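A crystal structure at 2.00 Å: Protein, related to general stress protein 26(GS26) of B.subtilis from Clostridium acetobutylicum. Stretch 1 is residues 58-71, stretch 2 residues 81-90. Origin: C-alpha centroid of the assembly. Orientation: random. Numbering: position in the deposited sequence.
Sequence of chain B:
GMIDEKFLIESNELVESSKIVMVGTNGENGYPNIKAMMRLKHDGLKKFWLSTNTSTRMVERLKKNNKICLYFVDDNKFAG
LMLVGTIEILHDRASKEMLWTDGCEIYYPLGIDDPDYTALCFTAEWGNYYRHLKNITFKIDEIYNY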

# COMPACT_ATOMS: atom_id res chain seq x y z
N MSE B 58 -15.11 4.68 5.51
CA MSE B 58 -14.64 4.22 4.21
C MSE B 58 -15.71 4.42 3.15
O MSE B 58 -15.42 4.87 2.06
N VAL B 59 -16.95 4.09 3.48
CA VAL B 59 -18.04 4.17 2.52
C VAL B 59 -18.28 5.61 2.08
O VAL B 59 -18.34 5.89 0.89
N GLU B 60 -18.42 6.49 3.06
CA GLU B 60 -18.57 7.92 2.79
C GLU B 60 -17.43 8.46 1.94
O GLU B 60 -17.67 9.25 1.04
N ARG B 61 -16.19 8.06 2.25
CA ARG B 61 -15.01 8.45 1.48
C ARG B 61 -15.05 7.94 0.04
O ARG B 61 -14.75 8.69 -0.88
N LEU B 62 -15.35 6.67 -0.15
CA LEU B 62 -15.45 6.13 -1.51
C LEU B 62 -16.59 6.75 -2.33
O LEU B 62 -16.49 6.88 -3.55
N LYS B 63 -17.65 7.15 -1.65
CA LYS B 63 -18.75 7.86 -2.29
C LYS B 63 -18.34 9.22 -2.87
O LYS B 63 -18.84 9.64 -3.91
N LYS B 64 -17.44 9.91 -2.19
CA LYS B 64 -17.00 11.24 -2.58
C LYS B 64 -15.78 11.16 -3.48
O LYS B 64 -15.53 12.05 -4.26
N ASN B 65 -14.98 10.10 -3.34
CA ASN B 65 -13.77 9.97 -4.15
C ASN B 65 -13.45 8.49 -4.30
O ASN B 65 -13.07 7.86 -3.34
N ASN B 66 -13.66 7.94 -5.50
CA ASN B 66 -13.48 6.51 -5.77
C ASN B 66 -12.23 6.19 -6.58
O ASN B 66 -12.12 5.12 -7.13
N LYS B 67 -11.28 7.11 -6.61
CA LYS B 67 -10.01 6.90 -7.27
C LYS B 67 -9.11 6.16 -6.30
O LYS B 67 -8.85 6.59 -5.16
N ILE B 68 -8.69 4.99 -6.73
CA ILE B 68 -7.95 4.15 -5.84
C ILE B 68 -6.80 3.51 -6.58
O ILE B 68 -6.67 3.60 -7.82
N CYS B 69 -5.98 2.83 -5.82
CA CYS B 69 -5.05 1.93 -6.44
C CYS B 69 -4.94 0.66 -5.63
O CYS B 69 -5.24 0.63 -4.43
N LEU B 70 -4.59 -0.40 -6.31
CA LEU B 70 -4.29 -1.71 -5.67
C LEU B 70 -2.82 -2.00 -5.76
O LEU B 70 -2.18 -1.67 -6.76
N TYR B 71 -2.28 -2.67 -4.75
CA TYR B 71 -0.87 -3.09 -4.81
C TYR B 71 -0.70 -4.54 -4.36
O TYR B 71 -1.29 -4.95 -3.36
N LEU B 81 3.25 -5.16 -8.08
CA LEU B 81 2.41 -4.74 -9.16
C LEU B 81 1.45 -3.72 -8.62
O LEU B 81 0.80 -3.99 -7.62
N MSE B 82 1.31 -2.57 -9.27
CA MSE B 82 0.31 -1.59 -8.87
C MSE B 82 -0.66 -1.37 -10.00
O MSE B 82 -0.25 -1.16 -11.14
N LEU B 83 -1.95 -1.34 -9.66
CA LEU B 83 -2.99 -1.05 -10.63
C LEU B 83 -3.73 0.15 -10.15
O LEU B 83 -4.03 0.24 -8.94
N VAL B 84 -4.07 1.03 -11.08
CA VAL B 84 -4.73 2.30 -10.81
C VAL B 84 -6.09 2.35 -11.53
O VAL B 84 -6.22 1.91 -12.69
N GLY B 85 -7.09 2.87 -10.85
CA GLY B 85 -8.47 2.75 -11.32
C GLY B 85 -9.47 3.29 -10.33
O GLY B 85 -9.10 4.07 -9.48
N THR B 86 -10.73 2.91 -10.50
CA THR B 86 -11.83 3.37 -9.68
C THR B 86 -12.64 2.20 -9.16
O THR B 86 -12.71 1.14 -9.78
N ILE B 87 -13.29 2.41 -8.04
CA ILE B 87 -13.94 1.34 -7.31
C ILE B 87 -15.41 1.71 -7.08
O ILE B 87 -15.72 2.87 -6.88
N GLU B 88 -16.31 0.73 -7.14
CA GLU B 88 -17.69 0.99 -6.76
C GLU B 88 -18.14 -0.04 -5.73
O GLU B 88 -17.70 -1.20 -5.77
N ILE B 89 -18.99 0.38 -4.80
CA ILE B 89 -19.53 -0.51 -3.76
C ILE B 89 -20.70 -1.24 -4.37
O ILE B 89 -21.56 -0.63 -4.94
N LEU B 90 -20.74 -2.55 -4.21
CA LEU B 90 -21.88 -3.32 -4.69
C LEU B 90 -22.88 -3.60 -3.56
O LEU B 90 -22.64 -4.44 -2.68

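An antiparallel pair of strands preceded by a helix illustrates a general principle: the backbone fixes the register, and the side chains then settle on whichever surface that register assigns them. Here the strand from K67 and the strand through L81 to I89 run antiparallel, and their strongest polar links are the short bonds from L70 N to L83 O (2.8 Å) and from I68 N to G85 O (2.9 Å), the latter nearly straight. Each is returned by its partner, L83 N to L70 O at 2.9 Å and G85 N to I68 O at 3.1 Å. The ladder continues just before K67, where I87 N donates to N66 O (3.1 Å); the same carbonyl oxygen receives a CA-H...O contact from T86 CA, also at 3.1 Å.

No side chain hydrogen-bonds across the interface. The nearest example lies within the first stretch, where N65, the first residue to leave helical geometry, uses its t rotamer to place OD1 3.2 Å from K67 N, bracing the turn into the strand. Farther out, a water donates to both L62 O and I87 O, at 3.2 Å each, and so ties the last part of the helix to the second strand.

Packing follows the alternation of the strands. C69, Y71, M82 and V84 share one face with K67 and T86. C69 adopts p, and its CB lies 4.1 Å from V84 CG2, with V84 in t. Y71, in t, meets M82 with its ring edge, CD1 to CB at 3.8 Å, while the selenomethionine chain of M82 (t, t, p) leads away from the first stretch. The other face carries I68, L70 and L83; G85, opposite I68, contributes no side chain there. L70 and L83 both take m, t.

Beyond this pairing, the second strand reaches the helix. I87 (t, t) has the largest area covered by the other stretch: its CD1 touches I68 CD1 at 3.4 Å, and its CG2 lies 3.8 Å from both L62 CD2 and I68 CG2. The chi1 p, chi2 t conformation of I68 brings the end of its side chain nearer the second strand, and L62, in m, t, points toward that strand from the helix. Two residues on, I89 (m, t) also points toward the helix, and its CD1 meets CG1 of V59, a t rotamer, at 3.7 Å. At the margin, N66 in p brings OD1 within 3.8 Å of T86 CG2, a contact without a hydrogen bond. The direct hydrogen bonds between the stretches are thus all backbone to backbone, while apolar side chains join sheet to helix.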

# COMPACT_ATOMS: atom_id res chain seq x y z
CB MSE B 58 -14.24 2.74 4.27
CG MSE B 58 -13.75 2.12 2.98
SE MSE B 58 -12.09 2.93 2.24
CE MSE B 58 -12.74 4.69 1.71
CB VAL B 59 -19.34 3.59 3.08
CG1 VAL B 59 -20.51 3.89 2.15
CG2 VAL B 59 -19.18 2.10 3.31
CB GLU B 60 -18.62 8.70 4.10
CG GLU B 60 -19.94 8.54 4.87
CD GLU B 60 -19.92 9.23 6.25
OE1 GLU B 60 -18.82 9.61 6.74
OE2 GLU B 60 -21.02 9.38 6.83
CB ARG B 61 -13.72 7.93 2.14
CG ARG B 61 -12.44 8.00 1.21
CD ARG B 61 -11.17 7.32 1.81
NE ARG B 61 -11.10 7.60 3.24
CZ ARG B 61 -10.34 6.95 4.11
NH1 ARG B 61 -9.50 5.99 3.72
NH2 ARG B 61 -10.40 7.29 5.38
CB LEU B 62 -15.61 4.63 -1.48
CG LEU B 62 -14.35 3.92 -1.00
CD1 LEU B 62 -14.63 2.43 -1.04
CD2 LEU B 62 -13.10 4.34 -1.82
CB LYS B 63 -19.89 8.07 -1.27
CG LYS B 63 -20.74 6.82 -0.98
CD LYS B 63 -22.03 7.14 -0.18
CE LYS B 63 -22.94 5.90 -0.07
NZ LYS B 63 -24.02 6.06 0.96
CB LYS B 64 -16.65 12.05 -1.34
CG LYS B 64 -17.77 12.16 -0.30
CD LYS B 64 -18.64 13.39 -0.49
CE LYS B 64 -19.23 13.90 0.82
NZ LYS B 64 -18.15 14.40 1.72
CB ASN B 65 -12.64 10.72 -3.46
CG ASN B 65 -11.40 10.82 -4.30
OD1 ASN B 65 -11.12 9.98 -5.15
ND2 ASN B 65 -10.63 11.87 -4.06
CB ASN B 66 -14.72 5.95 -6.48
CG ASN B 66 -14.90 6.50 -7.89
OD1 ASN B 66 -14.18 7.40 -8.32
ND2 ASN B 66 -15.81 5.90 -8.63
CB LYS B 67 -9.39 8.23 -7.68
CG LYS B 67 -10.21 8.99 -8.76
CD LYS B 67 -9.45 10.25 -9.18
CE LYS B 67 -10.29 11.07 -10.16
NZ LYS B 67 -9.46 12.01 -10.96
CB ILE B 68 -8.83 3.06 -5.15
CG1 ILE B 68 -9.27 1.98 -6.14
CG2 ILE B 68 -10.03 3.64 -4.41
CD1 ILE B 68 -9.46 0.64 -5.45
CB CYS B 69 -3.71 2.59 -6.63
SG CYS B 69 -2.70 2.58 -5.20
CB LEU B 70 -5.03 -2.85 -6.38
CG LEU B 70 -6.57 -2.82 -6.51
CD1 LEU B 70 -7.09 -4.21 -6.98
CD2 LEU B 70 -7.17 -2.51 -5.22
CB TYR B 71 -0.00 -2.17 -3.94
CG TYR B 71 1.48 -2.34 -4.15
CD1 TYR B 71 2.13 -1.69 -5.19
CD2 TYR B 71 2.22 -3.15 -3.33
CE1 TYR B 71 3.49 -1.84 -5.40
CE2 TYR B 71 3.59 -3.32 -3.54
CZ TYR B 71 4.20 -2.65 -4.58
OH TYR B 71 5.55 -2.82 -4.78
CB LEU B 81 1.66 -5.96 -9.67
CG LEU B 81 0.43 -5.64 -10.54
CD1 LEU B 81 0.89 -5.06 -11.84
CD2 LEU B 81 -0.36 -6.93 -10.80
CB MSE B 82 0.94 -0.24 -8.54
CG MSE B 82 -0.09 0.87 -8.41
SE MSE B 82 0.60 2.63 -8.25
CE MSE B 82 1.17 3.13 -10.07
CB LEU B 83 -3.97 -2.21 -10.77
CG LEU B 83 -3.35 -3.55 -11.18
CD1 LEU B 83 -4.40 -4.67 -11.00
CD2 LEU B 83 -2.80 -3.56 -12.63
CB VAL B 84 -3.85 3.48 -11.26
CG1 VAL B 84 -4.66 4.84 -11.16
CG2 VAL B 84 -2.61 3.51 -10.45
CB THR B 86 -12.82 4.23 -10.48
OG1 THR B 86 -13.26 3.46 -11.59
CG2 THR B 86 -12.18 5.48 -10.99
CB ILE B 87 -13.20 1.11 -6.00
CG1 ILE B 87 -13.51 -0.27 -5.44
CG2 ILE B 87 -13.52 2.25 -5.00
CD1 ILE B 87 -12.44 -0.80 -4.53
CB GLU B 88 -18.59 0.98 -7.98
CG GLU B 88 -18.91 -0.35 -8.54
CD GLU B 88 -20.25 -0.36 -9.31
OE1 GLU B 88 -21.32 -0.13 -8.69
OE2 GLU B 88 -20.22 -0.61 -10.54
CB ILE B 89 -20.07 0.27 -2.54
CG1 ILE B 89 -18.94 1.02 -1.82
CG2 ILE B 89 -20.81 -0.67 -1.55
CD1 ILE B 89 -19.43 2.26 -1.00
CB LEU B 90 -21.42 -4.62 -5.32
CG LEU B 90 -20.43 -4.54 -6.46
CD1 LEU B 90 -20.10 -5.98 -6.90
CD2 LEU B 90 -21.00 -3.72 -7.61
O HOH W 1 -17.92 4.62 -5.31